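Local atomic coordinates of putative adhesin (Bacteroides fragilis NCTC 9343, PDB entry 3PET), a protein that is a putative lipoprotein adhesin with a right-handed beta-helix fold, probably serving in cell adhesion, though its binding partner is not established. Residues Ala151-Lys156 against Gly179-Asn184; Val134-Val139 against Gly159-Gly164; Ile56-Lys61 against Leu65-Asp70; Asp50-Leu55 against Arg76-Met81. One frame throughout, in Å; residues are numbered along the deposited sequence. Where two conformers were deposited one is given.

Contact 1: residues Ala151-Lys156 against Gly179-Asn184; sequences AALHSK and GDITCN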
loop_
_atom_site.group_PDB
_atom_site.type_symbol
_atom_site.label_atom_id
_atom_site.label_comp_id
_atom_site.label_asym_id
_atom_site.label_seq_id
_atom_site.Cartn_x
_atom_site.Cartn_y
_atom_site.Cartn_z
ATOM N N ALA A 151 3.478 -19.030 -12.119
ATOM C CA ALA A 151 3.380 -18.036 -11.034
ATOM C C ALA A 151 2.606 -16.820 -11.520
ATOM O O ALA A 151 3.045 -16.121 -12.446
ATOM C CB ALA A 151 4.765 -17.628 -10.533
ATOM N N ALA A 152 1.427 -16.610 -10.938
ATOM C CA ALA A 152 0.574 -15.463 -11.211
ATOM C C ALA A 152 0.809 -14.486 -10.068
ATOM O O ALA A 152 0.585 -14.836 -8.904
ATOM C CB ALA A 152 -0.898 -15.891 -11.318
ATOM N N LEU A 153 1.391 -13.323 -10.381
ATOM C CA LEU A 153 1.784 -12.307 -9.392
ATOM C C LEU A 153 1.037 -11.031 -9.670
ATOM O O LEU A 153 1.317 -10.367 -10.676
ATOM C CB LEU A 153 3.321 -12.084 -9.449
ATOM C CG LEU A 153 4.206 -13.347 -9.362
ATOM C CD1 LEU A 153 5.690 -13.007 -9.560
ATOM C CD2 LEU A 153 4.011 -14.090 -8.027
ATOM N N HIS A 154 0.046 -10.706 -8.819
ATOM C CA HIS A 154 -0.812 -9.546 -9.022
ATOM C C HIS A 154 -0.745 -8.641 -7.806
ATOM O O HIS A 154 -1.268 -8.971 -6.737
ATOM C CB HIS A 154 -2.273 -9.977 -9.321
ATOM C CG HIS A 154 -2.400 -10.953 -10.450
ATOM N ND1 HIS A 154 -2.094 -10.602 -11.764
ATOM C CD2 HIS A 154 -2.786 -12.247 -10.427
ATOM C CE1 HIS A 154 -2.283 -11.694 -12.483
ATOM N NE2 HIS A 154 -2.705 -12.709 -11.722
ATOM N N SER A 155 -0.077 -7.505 -7.964
ATOM C CA SER A 155 0.066 -6.555 -6.872
ATOM C C SER A 155 -0.944 -5.446 -7.053
ATOM O O SER A 155 -1.097 -4.939 -8.164
ATOM C CB SER A 155 1.498 -6.032 -6.799
ATOM O OG SER A 155 1.927 -5.450 -8.023
ATOM N N LYS A 156 -1.678 -5.108 -5.975
ATOM C CA LYS A 156 -2.748 -4.092 -6.006
ATOM C C LYS A 156 -2.694 -3.102 -4.847
ATOM O O LYS A 156 -3.415 -2.113 -4.876
ATOM C CB LYS A 156 -4.140 -4.766 -6.007
ATOM C CG LYS A 156 -4.400 -5.617 -7.244
ATOM C CD LYS A 156 -5.597 -6.536 -7.072
ATOM C CE LYS A 156 -5.867 -7.263 -8.365
ATOM N NZ LYS A 156 -7.032 -8.181 -8.268
ATOM N N GLY A 179 4.311 0.062 -6.134
ATOM C CA GLY A 179 5.331 -0.930 -5.832
ATOM C C GLY A 179 5.771 -1.713 -7.049
ATOM O O GLY A 179 5.148 -1.637 -8.109
ATOM N N ASP A 180 6.857 -2.472 -6.889
ATOM C CA ASP A 180 7.498 -3.221 -7.957
ATOM C C ASP A 180 7.261 -4.701 -7.870
ATOM O O ASP A 180 7.028 -5.230 -6.782
ATOM C CB ASP A 180 9.019 -2.989 -7.890
ATOM C CG ASP A 180 9.473 -1.552 -8.095
ATOM O OD1 ASP A 180 8.752 -0.787 -8.773
ATOM O OD2 ASP A 180 10.562 -1.203 -7.602
ATOM N N ILE A 181 7.387 -5.386 -9.010
ATOM C CA ILE A 181 7.363 -6.852 -9.042
ATOM C C ILE A 181 8.700 -7.294 -9.607
ATOM O O ILE A 181 9.055 -6.879 -10.707
ATOM C CB ILE A 181 6.180 -7.483 -9.840
ATOM C CG1 ILE A 181 4.815 -7.049 -9.278
ATOM C CG2 ILE A 181 6.298 -9.028 -9.887
ATOM C CD1 ILE A 181 3.641 -7.503 -10.126
ATOM N N THR A 182 9.447 -8.110 -8.861
ATOM C CA THR A 182 10.681 -8.721 -9.350
ATOM C C THR A 182 10.342 -10.181 -9.492
ATOM O O THR A 182 9.739 -10.745 -8.590
ATOM C CB THR A 182 11.897 -8.423 -8.458
ATOM O OG1 THR A 182 12.026 -7.004 -8.330
ATOM C CG2 THR A 182 13.205 -9.006 -9.043
ATOM N N CYS A 183 10.599 -10.771 -10.667
ATOM C CA CYS A 183 10.208 -12.162 -10.895
ATOM C C CYS A 183 11.227 -12.857 -11.790
ATOM O O CYS A 183 12.276 -12.288 -12.103
ATOM C CB CYS A 183 8.789 -12.250 -11.455
ATOM S SG CYS A 183 8.560 -11.353 -13.012
ATOM N N ASN A 184 10.968 -14.129 -12.106
ATOM C CA ASN A 184 11.901 -14.976 -12.814
ATOM C C ASN A 184 11.122 -15.950 -13.697
ATOM O O ASN A 184 10.460 -16.859 -13.203
ATOM C CB ASN A 184 12.763 -15.688 -11.765
ATOM C CG ASN A 184 13.953 -16.447 -12.257
ATOM O OD1 ASN A 184 14.027 -16.893 -13.396
ATOM N ND2 ASN A 184 14.909 -16.633 -11.369
#
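Across the interior of a right-handed beta-helix, L153 and I181 meet from strands of different faces, illustrating how side chains meet across such a coil. The strand segments 151-155 and 181-184 run almost exactly antiparallel (174°), yet their axes come no closer than 9.1 Å, too far for backbone pairing, and side chains, mostly aliphatic, bridge the gap. L153 reaches with one branch, its CD1 lying 3.7 Å from C183 CB and 4.0 Å from I181 CG2, with the leucine and isoleucine chains slanted across one another. The longer branch of I181 is directed at S155 instead: CG1 is opposite the carbonyl carbon (chi1 -59°) and the chain is then extended (chi2 173°), which carries CD1 to 3.4 Å from S155 OG. The same methyl lies 3.7 Å from L153 O, so it covers both a hydroxyl and a backbone carbonyl. C183 contributes its CB. All four residues are buried. Around them the neighbouring coils continue the filling: S155 touches S136 of strand 131-136 and S175 of strand 171-175, L153 rests on V134 and I161, and C183 packs on V171.

Contact 2: residues Val134-Val139 against Gly159-Gly164; sequences VQSMGV and GNIEAG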
loop_
_atom_site.group_PDB
_atom_site.type_symbol
_atom_site.label_atom_id
_atom_site.label_comp_id
_atom_site.label_asym_id
_atom_site.label_seq_id
_atom_site.Cartn_x
_atom_site.Cartn_y
_atom_site.Cartn_z
ATOM N N VAL A 134 -0.605 -15.189 -6.403
ATOM C CA VAL A 134 -0.393 -14.166 -5.384
ATOM C C VAL A 134 -1.246 -12.958 -5.734
ATOM O O VAL A 134 -1.115 -12.395 -6.826
ATOM C CB VAL A 134 1.112 -13.773 -5.209
ATOM C CG1 VAL A 134 1.287 -12.639 -4.194
ATOM C CG2 VAL A 134 1.950 -14.967 -4.805
ATOM N N GLN A 135 -2.084 -12.535 -4.782
ATOM C CA GLN A 135 -2.883 -11.317 -4.897
ATOM C C GLN A 135 -2.532 -10.463 -3.704
ATOM O O GLN A 135 -3.003 -10.749 -2.589
ATOM C CB GLN A 135 -4.393 -11.631 -4.954
ATOM C CG GLN A 135 -4.834 -12.437 -6.184
ATOM C CD GLN A 135 -5.242 -11.584 -7.355
ATOM O OE1 GLN A 135 -5.438 -10.377 -7.246
ATOM N NE2 GLN A 135 -5.424 -12.212 -8.501
ATOM N N SER A 136 -1.620 -9.480 -3.890
ATOM C CA SER A 136 -1.233 -8.613 -2.761
ATOM C C SER A 136 -2.072 -7.367 -2.813
ATOM O O SER A 136 -2.115 -6.689 -3.835
ATOM C CB SER A 136 0.264 -8.312 -2.746
ATOM O OG SER A 136 0.687 -7.625 -3.919
HETATM N N MSE A 137 -2.851 -7.154 -1.756
HETATM C CA MSE A 137 -3.840 -6.085 -1.725
HETATM C C MSE A 137 -3.754 -5.181 -0.503
HETATM O O MSE A 137 -4.555 -4.272 -0.396
HETATM C CB MSE A 137 -5.237 -6.715 -1.763
HETATM C CG MSE A 137 -5.562 -7.410 -3.086
HETATM SE SE MSE A 137 -7.190 -8.450 -2.881
HETATM C CE MSE A 137 -6.392 -10.016 -2.158
ATOM N N GLY A 138 -2.804 -5.417 0.390
ATOM C CA GLY A 138 -2.669 -4.604 1.593
ATOM C C GLY A 138 -1.429 -3.747 1.594
ATOM O O GLY A 138 -0.992 -3.287 0.533
ATOM N N VAL A 139 -0.855 -3.521 2.784
ATOM C CA VAL A 139 0.374 -2.742 2.918
ATOM C C VAL A 139 1.489 -3.668 3.389
ATOM O O VAL A 139 1.452 -4.154 4.523
ATOM C CB VAL A 139 0.222 -1.512 3.844
ATOM C CG1 VAL A 139 1.557 -0.772 3.963
ATOM C CG2 VAL A 139 -0.859 -0.578 3.313
ATOM N N GLY A 159 3.411 -1.858 -1.752
ATOM C CA GLY A 159 4.475 -2.808 -1.429
ATOM C C GLY A 159 4.946 -3.564 -2.660
ATOM O O GLY A 159 4.378 -3.435 -3.756
ATOM N N ASN A 160 5.998 -4.354 -2.481
ATOM C CA ASN A 160 6.650 -5.094 -3.561
ATOM C C ASN A 160 6.437 -6.577 -3.504
ATOM O O ASN A 160 6.365 -7.152 -2.418
ATOM C CB ASN A 160 8.187 -4.861 -3.483
ATOM C CG ASN A 160 8.593 -3.419 -3.634
ATOM O OD1 ASN A 160 7.930 -2.639 -4.290
ATOM N ND2 ASN A 160 9.712 -3.032 -3.071
ATOM N N ILE A 161 6.413 -7.213 -4.688
ATOM C CA ILE A 161 6.446 -8.664 -4.800
ATOM C C ILE A 161 7.891 -8.953 -5.129
ATOM O O ILE A 161 8.364 -8.564 -6.201
ATOM C CB ILE A 161 5.448 -9.322 -5.797
ATOM C CG1 ILE A 161 3.999 -9.020 -5.402
ATOM C CG2 ILE A 161 5.711 -10.864 -5.836
ATOM C CD1 ILE A 161 2.917 -9.689 -6.297
ATOM N N GLU A 162 8.593 -9.565 -4.200
ATOM C CA GLU A 162 10.003 -9.877 -4.374
ATOM C C GLU A 162 10.128 -11.388 -4.663
ATOM O O GLU A 162 10.286 -12.210 -3.759
ATOM C CB GLU A 162 10.810 -9.388 -3.152
ATOM C CG GLU A 162 10.743 -7.865 -3.013
ATOM C CD GLU A 162 11.118 -7.205 -1.696
ATOM O OE1 GLU A 162 11.207 -7.912 -0.667
ATOM O OE2 GLU A 162 11.258 -5.958 -1.684
ATOM N N ALA A 163 9.992 -11.743 -5.943
ATOM C CA ALA A 163 10.022 -13.141 -6.394
ATOM C C ALA A 163 11.121 -13.394 -7.451
ATOM O O ALA A 163 10.968 -14.259 -8.320
ATOM C CB ALA A 163 8.644 -13.510 -6.948
ATOM N N GLY A 164 12.240 -12.677 -7.331
ATOM C CA GLY A 164 13.402 -12.861 -8.205
ATOM C C GLY A 164 14.047 -14.228 -8.025
ATOM O O GLY A 164 14.610 -14.783 -8.975
#
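S136 and I161 face each other with their CA atoms 7.9 Å apart, the nearest such pair between residues 134-139 and 159-164, so the two backbones are held at side-chain distance. Strand 134-136 gives way to a loop at M137, whereas residues 159-164 enter a strand at I161 and bend at G164 into the next face. G159, on the way in, adopts a positive phi of 142°, a conformation suited to glycine. Between the strands I161 is the reaching residue. With chi2 at -177° its longer branch is fully extended, and CD1 meets V134 CG1 tip to tip at 4.0 Å. That valine methyl is the one opposite its own backbone nitrogen. S136 OG touches the same branch, standing 3.9 Å from I161 CD1. One methyl thus closes over a valine and a serine hydroxyl, and all three residues are buried. V134 also packs on L153 and on V142 and L144, while N160 N is hydrogen-bonded to D141 OD1 on the adjoining coil. The arrangement belongs to the right-handed beta-helix, where side chains from strands of different faces meet in the interior.

Contact 3: residues Ile56-Lys61 against Leu65-Asp70; sequences IQVAVK and LFLSID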
loop_
_atom_site.group_PDB
_atom_site.type_symbol
_atom_site.label_atom_id
_atom_site.label_comp_id
_atom_site.label_asym_id
_atom_site.label_seq_id
_atom_site.Cartn_x
_atom_site.Cartn_y
_atom_site.Cartn_z
ATOM N N ILE A 56 -8.054 -14.273 20.999
ATOM C CA ILE A 56 -8.077 -14.914 19.681
ATOM C C ILE A 56 -9.105 -16.047 19.626
ATOM O O ILE A 56 -9.044 -16.991 20.412
ATOM C CB ILE A 56 -6.665 -15.393 19.260
ATOM C CG1 ILE A 56 -5.663 -14.174 19.253
ATOM C CG2 ILE A 56 -6.733 -16.118 17.865
ATOM C CD1 ILE A 56 -4.247 -14.484 18.931
ATOM N N GLN A 57 -10.036 -15.959 18.683
ATOM C CA GLN A 57 -11.021 -17.031 18.509
ATOM C C GLN A 57 -10.495 -17.943 17.402
ATOM O O GLN A 57 -9.963 -17.478 16.387
ATOM C CB GLN A 57 -12.420 -16.475 18.186
ATOM C CG GLN A 57 -13.001 -15.576 19.278
ATOM C CD GLN A 57 -12.799 -14.109 18.971
ATOM O OE1 GLN A 57 -12.862 -13.675 17.812
ATOM N NE2 GLN A 57 -12.526 -13.329 19.997
ATOM N N VAL A 58 -10.624 -19.237 17.627
ATOM C CA VAL A 58 -10.066 -20.269 16.757
ATOM C C VAL A 58 -11.162 -21.229 16.301
ATOM O O VAL A 58 -11.941 -21.675 17.124
ATOM C CB VAL A 58 -8.957 -21.021 17.561
ATOM C CG1 VAL A 58 -8.445 -22.260 16.804
ATOM C CG2 VAL A 58 -7.794 -20.084 17.923
ATOM N N ALA A 59 -11.184 -21.590 15.013
ATOM C CA ALA A 59 -12.138 -22.569 14.470
ATOM C C ALA A 59 -11.636 -23.151 13.178
ATOM O O ALA A 59 -11.027 -22.449 12.379
ATOM C CB ALA A 59 -13.510 -21.923 14.224
ATOM N N VAL A 60 -11.915 -24.432 12.956
ATOM C CA VAL A 60 -11.629 -25.073 11.675
ATOM C C VAL A 60 -12.991 -25.361 11.049
ATOM O O VAL A 60 -13.846 -25.992 11.662
ATOM C CB VAL A 60 -10.707 -26.329 11.736
ATOM C CG1 VAL A 60 -10.605 -26.992 10.357
ATOM C CG2 VAL A 60 -9.315 -25.958 12.253
ATOM N N LYS A 61 -13.192 -24.865 9.851
ATOM C CA LYS A 61 -14.435 -25.009 9.090
ATOM C C LYS A 61 -14.069 -25.099 7.610
ATOM O O LYS A 61 -13.245 -24.300 7.161
ATOM C CB LYS A 61 -15.318 -23.792 9.406
ATOM C CG LYS A 61 -16.560 -23.573 8.568
ATOM C CD LYS A 61 -17.648 -22.841 9.387
ATOM C CE LYS A 61 -17.148 -21.660 10.205
ATOM N NZ LYS A 61 -18.232 -21.035 11.010
ATOM N N LEU A 65 -8.484 -23.092 8.654
ATOM C CA LEU A 65 -8.242 -22.610 9.998
ATOM C C LEU A 65 -8.576 -21.125 10.008
ATOM O O LEU A 65 -7.929 -20.346 9.291
ATOM C CB LEU A 65 -6.773 -22.850 10.418
ATOM C CG LEU A 65 -6.346 -22.232 11.754
ATOM C CD1 LEU A 65 -7.076 -22.901 12.941
ATOM C CD2 LEU A 65 -4.842 -22.344 11.934
ATOM N N PHE A 66 -9.584 -20.730 10.813
ATOM C CA PHE A 66 -9.979 -19.331 10.961
ATOM C C PHE A 66 -9.491 -18.802 12.285
ATOM O O PHE A 66 -9.813 -19.364 13.322
ATOM C CB PHE A 66 -11.513 -19.167 10.857
ATOM C CG PHE A 66 -12.088 -19.400 9.480
ATOM C CD1 PHE A 66 -12.179 -18.362 8.562
ATOM C CD2 PHE A 66 -12.586 -20.638 9.123
ATOM C CE1 PHE A 66 -12.730 -18.582 7.289
ATOM C CE2 PHE A 66 -13.166 -20.843 7.875
ATOM C CZ PHE A 66 -13.220 -19.824 6.960
ATOM N N LEU A 67 -8.734 -17.714 12.255
ATOM C CA LEU A 67 -8.246 -17.029 13.449
ATOM C C LEU A 67 -8.849 -15.629 13.444
ATOM O O LEU A 67 -8.689 -14.908 12.478
ATOM C CB LEU A 67 -6.705 -16.978 13.469
ATOM C CG LEU A 67 -5.947 -18.303 13.294
ATOM C CD1 LEU A 67 -4.455 -18.052 13.154
ATOM C CD2 LEU A 67 -6.220 -19.272 14.474
ATOM N N SER A 68 -9.609 -15.279 14.473
ATOM C CA SER A 68 -10.257 -13.977 14.528
ATOM C C SER A 68 -10.120 -13.355 15.905
ATOM O O SER A 68 -9.627 -13.996 16.834
ATOM C CB SER A 68 -11.727 -14.107 14.152
ATOM O OG SER A 68 -12.370 -15.013 15.028
ATOM N N ILE A 69 -10.525 -12.074 16.025
ATOM C CA ILE A 69 -10.492 -11.311 17.278
ATOM C C ILE A 69 -11.773 -10.519 17.418
ATOM O O ILE A 69 -12.476 -10.288 16.428
ATOM C CB ILE A 69 -9.238 -10.369 17.384
ATOM C CG1 ILE A 69 -9.229 -9.284 16.282
ATOM C CG2 ILE A 69 -7.930 -11.167 17.384
ATOM C CD1 ILE A 69 -8.448 -8.038 16.619
ATOM N N ASP A 70 -12.063 -10.079 18.654
ATOM C CA ASP A 70 -13.132 -9.141 18.933
ATOM C C ASP A 70 -12.517 -7.785 18.547
ATOM O O ASP A 70 -11.652 -7.259 19.260
ATOM C CB ASP A 70 -13.604 -9.212 20.414
ATOM C CG ASP A 70 -14.660 -8.168 20.783
ATOM O OD1 ASP A 70 -14.989 -7.316 19.927
ATOM O OD2 ASP A 70 -15.182 -8.228 21.910
HETATM O O HOH W 1 -10.918 -10.658 21.037
#
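V58 and L67 form the tight side of this two-stranded pairing: as an antiparallel non-hydrogen-bonded pair, their side chains lie side by side, pointing the same way, with V58 CG2 3.9 Å from L67 CD2. On that face L65 bends its end toward the partner strand, its CD1 touching V60 CG2 at 3.9 Å and also V58 CG1, both obliquely. The backbones are fastened by the hydrogen-bonded pairs A59 with F66 and Q57 with S68. The bond from F66 N to A59 O is short and nearly straight (2.7 Å, 172°), while Q57 N reaches S68 O at 2.7 Å from a position tilted out of the carbonyl plane. The face carrying Q57, A59, F66 and S68 is the solvent side. F66 has A59 O and K61 O at its ring edge, CE2 being 3.5 Å from K61 O, and the amide chain of Q57, bent at chi2 (98°), curls back to place OE1 3.1 Å from S68 OG. Q57 NE2 makes a weak bond to a water that accepts more firmly from D70 N (2.7 Å). L44 and I85 extend the apolar side inward, and the backbone of L67 is bonded to D25 and G27, which ties one strand into the coil. The arrangement is a beta hairpin, its strand 64-69 paired on both sides.

Contact 4: residues Asp50-Leu55 against Arg76-Met81; sequences DNIVAL and RNFKKM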
loop_
_atom_site.group_PDB
_atom_site.type_symbol
_atom_site.label_atom_id
_atom_site.label_comp_id
_atom_site.label_asym_id
_atom_site.label_seq_id
_atom_site.Cartn_x
_atom_site.Cartn_y
_atom_site.Cartn_z
ATOM N N ASP A 50 -1.207 -14.049 28.607
ATOM C CA ASP A 50 -2.410 -14.890 28.666
ATOM C C ASP A 50 -3.718 -14.153 28.381
ATOM O O ASP A 50 -4.581 -14.749 27.748
ATOM C CB ASP A 50 -2.523 -15.683 29.991
ATOM C CG ASP A 50 -2.510 -14.892 31.285
ATOM O OD1 ASP A 50 -2.389 -13.652 31.224
ATOM O OD2 ASP A 50 -2.613 -15.522 32.366
ATOM N N ASN A 51 -3.864 -12.883 28.795
ATOM C CA ASN A 51 -5.110 -12.138 28.560
ATOM C C ASN A 51 -5.208 -11.602 27.110
ATOM O O ASN A 51 -6.288 -11.173 26.684
ATOM C CB ASN A 51 -5.263 -10.991 29.579
ATOM C CG ASN A 51 -4.147 -9.978 29.560
ATOM O OD1 ASN A 51 -3.040 -10.227 29.059
ATOM N ND2 ASN A 51 -4.409 -8.819 30.139
ATOM N N ILE A 52 -4.088 -11.625 26.364
ATOM C CA ILE A 52 -4.061 -11.195 24.962
ATOM C C ILE A 52 -4.312 -12.442 24.086
ATOM O O ILE A 52 -5.118 -12.395 23.155
ATOM C CB ILE A 52 -2.752 -10.437 24.609
ATOM C CG1 ILE A 52 -2.441 -9.283 25.617
ATOM C CG2 ILE A 52 -2.745 -9.961 23.160
ATOM C CD1 ILE A 52 -3.590 -8.235 25.896
ATOM N N VAL A 53 -3.693 -13.579 24.462
ATOM C CA VAL A 53 -3.898 -14.875 23.787
ATOM C C VAL A 53 -5.393 -15.223 23.828
ATOM O O VAL A 53 -5.945 -15.682 22.825
ATOM C CB VAL A 53 -3.025 -15.985 24.438
ATOM C CG1 VAL A 53 -3.425 -17.380 23.951
ATOM C CG2 VAL A 53 -1.538 -15.731 24.185
ATOM N N ALA A 54 -6.045 -14.943 24.975
ATOM C CA ALA A 54 -7.462 -15.217 25.221
ATOM C C ALA A 54 -8.390 -14.458 24.262
ATOM O O ALA A 54 -9.536 -14.875 24.102
ATOM C CB ALA A 54 -7.823 -14.885 26.668
ATOM N N LEU A 55 -7.899 -13.378 23.603
ATOM C CA LEU A 55 -8.695 -12.572 22.664
ATOM C C LEU A 55 -8.830 -13.232 21.274
ATOM O O LEU A 55 -9.633 -12.782 20.462
ATOM C CB LEU A 55 -8.092 -11.168 22.487
ATOM C CG LEU A 55 -7.964 -10.273 23.727
ATOM C CD1 LEU A 55 -7.343 -8.957 23.348
ATOM C CD2 LEU A 55 -9.317 -10.015 24.398
ATOM N N ARG A 76 -3.740 -2.126 25.003
ATOM C CA ARG A 76 -2.649 -1.161 25.159
ATOM C C ARG A 76 -1.501 -1.485 24.138
ATOM O O ARG A 76 -1.111 -0.593 23.382
ATOM C CB ARG A 76 -2.167 -1.126 26.616
ATOM N N ASN A 77 -1.123 -2.787 23.981
ATOM C CA ASN A 77 -0.130 -3.248 22.984
ATOM C C ASN A 77 -0.230 -4.772 22.740
ATOM O O ASN A 77 -0.645 -5.503 23.642
ATOM C CB ASN A 77 1.306 -2.886 23.404
ATOM C CG ASN A 77 1.815 -3.695 24.576
ATOM O OD1 ASN A 77 2.148 -4.879 24.448
ATOM N ND2 ASN A 77 1.858 -3.083 25.751
ATOM N N PHE A 78 0.239 -5.249 21.564
ATOM C CA PHE A 78 0.225 -6.665 21.188
ATOM C C PHE A 78 1.649 -7.242 21.104
ATOM O O PHE A 78 1.926 -8.121 20.271
ATOM C CB PHE A 78 -0.510 -6.863 19.847
ATOM C CG PHE A 78 -1.978 -6.506 19.831
ATOM C CD1 PHE A 78 -2.944 -7.453 20.140
ATOM C CD2 PHE A 78 -2.398 -5.236 19.453
ATOM C CE1 PHE A 78 -4.311 -7.128 20.090
ATOM C CE2 PHE A 78 -3.761 -4.916 19.394
ATOM C CZ PHE A 78 -4.708 -5.865 19.703
ATOM N N LYS A 79 2.548 -6.753 21.981
ATOM C CA LYS A 79 3.949 -7.203 22.043
ATOM C C LYS A 79 4.060 -8.649 22.556
ATOM O O LYS A 79 3.373 -9.013 23.522
ATOM C CB LYS A 79 4.790 -6.278 22.951
ATOM C CG LYS A 79 5.067 -4.905 22.348
ATOM C CD LYS A 79 6.237 -4.196 23.025
ATOM C CE LYS A 79 5.789 -3.136 24.005
ATOM N NZ LYS A 79 5.495 -3.711 25.340
ATOM N N LYS A 80 4.957 -9.447 21.928
ATOM C CA LYS A 80 5.280 -10.849 22.275
ATOM C C LYS A 80 4.347 -11.880 21.608
ATOM O O LYS A 80 4.660 -13.073 21.673
ATOM C CB LYS A 80 5.331 -11.092 23.806
ATOM C CG LYS A 80 6.507 -10.387 24.491
ATOM C CD LYS A 80 6.278 -10.213 25.985
ATOM C CE LYS A 80 7.295 -9.299 26.637
ATOM N NZ LYS A 80 8.602 -9.973 26.878
HETATM N N MSE A 81 3.257 -11.433 20.922
HETATM C CA MSE A 81 2.290 -12.334 20.258
HETATM C C MSE A 81 2.946 -13.138 19.122
HETATM O O MSE A 81 3.500 -12.545 18.195
HETATM C CB MSE A 81 1.082 -11.553 19.707
HETATM C CG MSE A 81 0.159 -11.005 20.793
HETATM SE SE MSE A 81 -0.550 -12.387 22.014
HETATM C CE MSE A 81 -1.509 -13.409 20.752
#
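I52 lies against M81 where a short helical turn that begins at D50 meets a type II beta turn running from F78 to M81 near the N-terminal end of the adhesin fold. M81 is a selenomethionine, and its SE sits 3.5 Å from I52 CG2, the isoleucine methyl opposite the backbone nitrogen. That methyl also approaches F78, lying 3.9 Å from ring atom CD1, so it touches both ring and selenium. Successive bends at chi2 (-57°) and chi3 (-62°) fold the M81 chain back over the helical turn, and its CE comes to 4.1 Å from V53 CG2. Backbone bonds A54 N to D50 O (3.1 Å) and L55 N to I52 O (3.0 Å) close the helical turn that carries I52 and V53. I46 of strand 43-47 packs on both V53 and M81, while N51 is anchored through its side-chain amide to Q6 O and S8 N in the N-terminal segment. F78 packs on G216 of the second subunit. An Asx turn overlaps the start of the beta turn: K79 N donates to N77 OD1 at 3.1 Å, approaching a lone pair of the N77 side-chain carbonyl within its plane.

In the fold
Followed from the N terminus, the chain gives two styles of closure. Contact 4 opens with the segment 50-55, which starts with a helical turn; before its partner 76-81 arrives, contact 3 has opened and closed as the hairpin of 56-61 and 65-70, so the short loop is enclosed by the long one. The two touch, I56 CD1 packing on M81 CE. Farther on, contact 2 opens at 134-139 and contact 1 at 151-156, then they close in the same order at 159-164 and 179-184: crossed loops, as successive coils produce. Contacts 1 and 2 adjoin, their centres about 6 Å apart, and join different faces of the coil, whereas contacts 3 and 4 secure the N-terminal part.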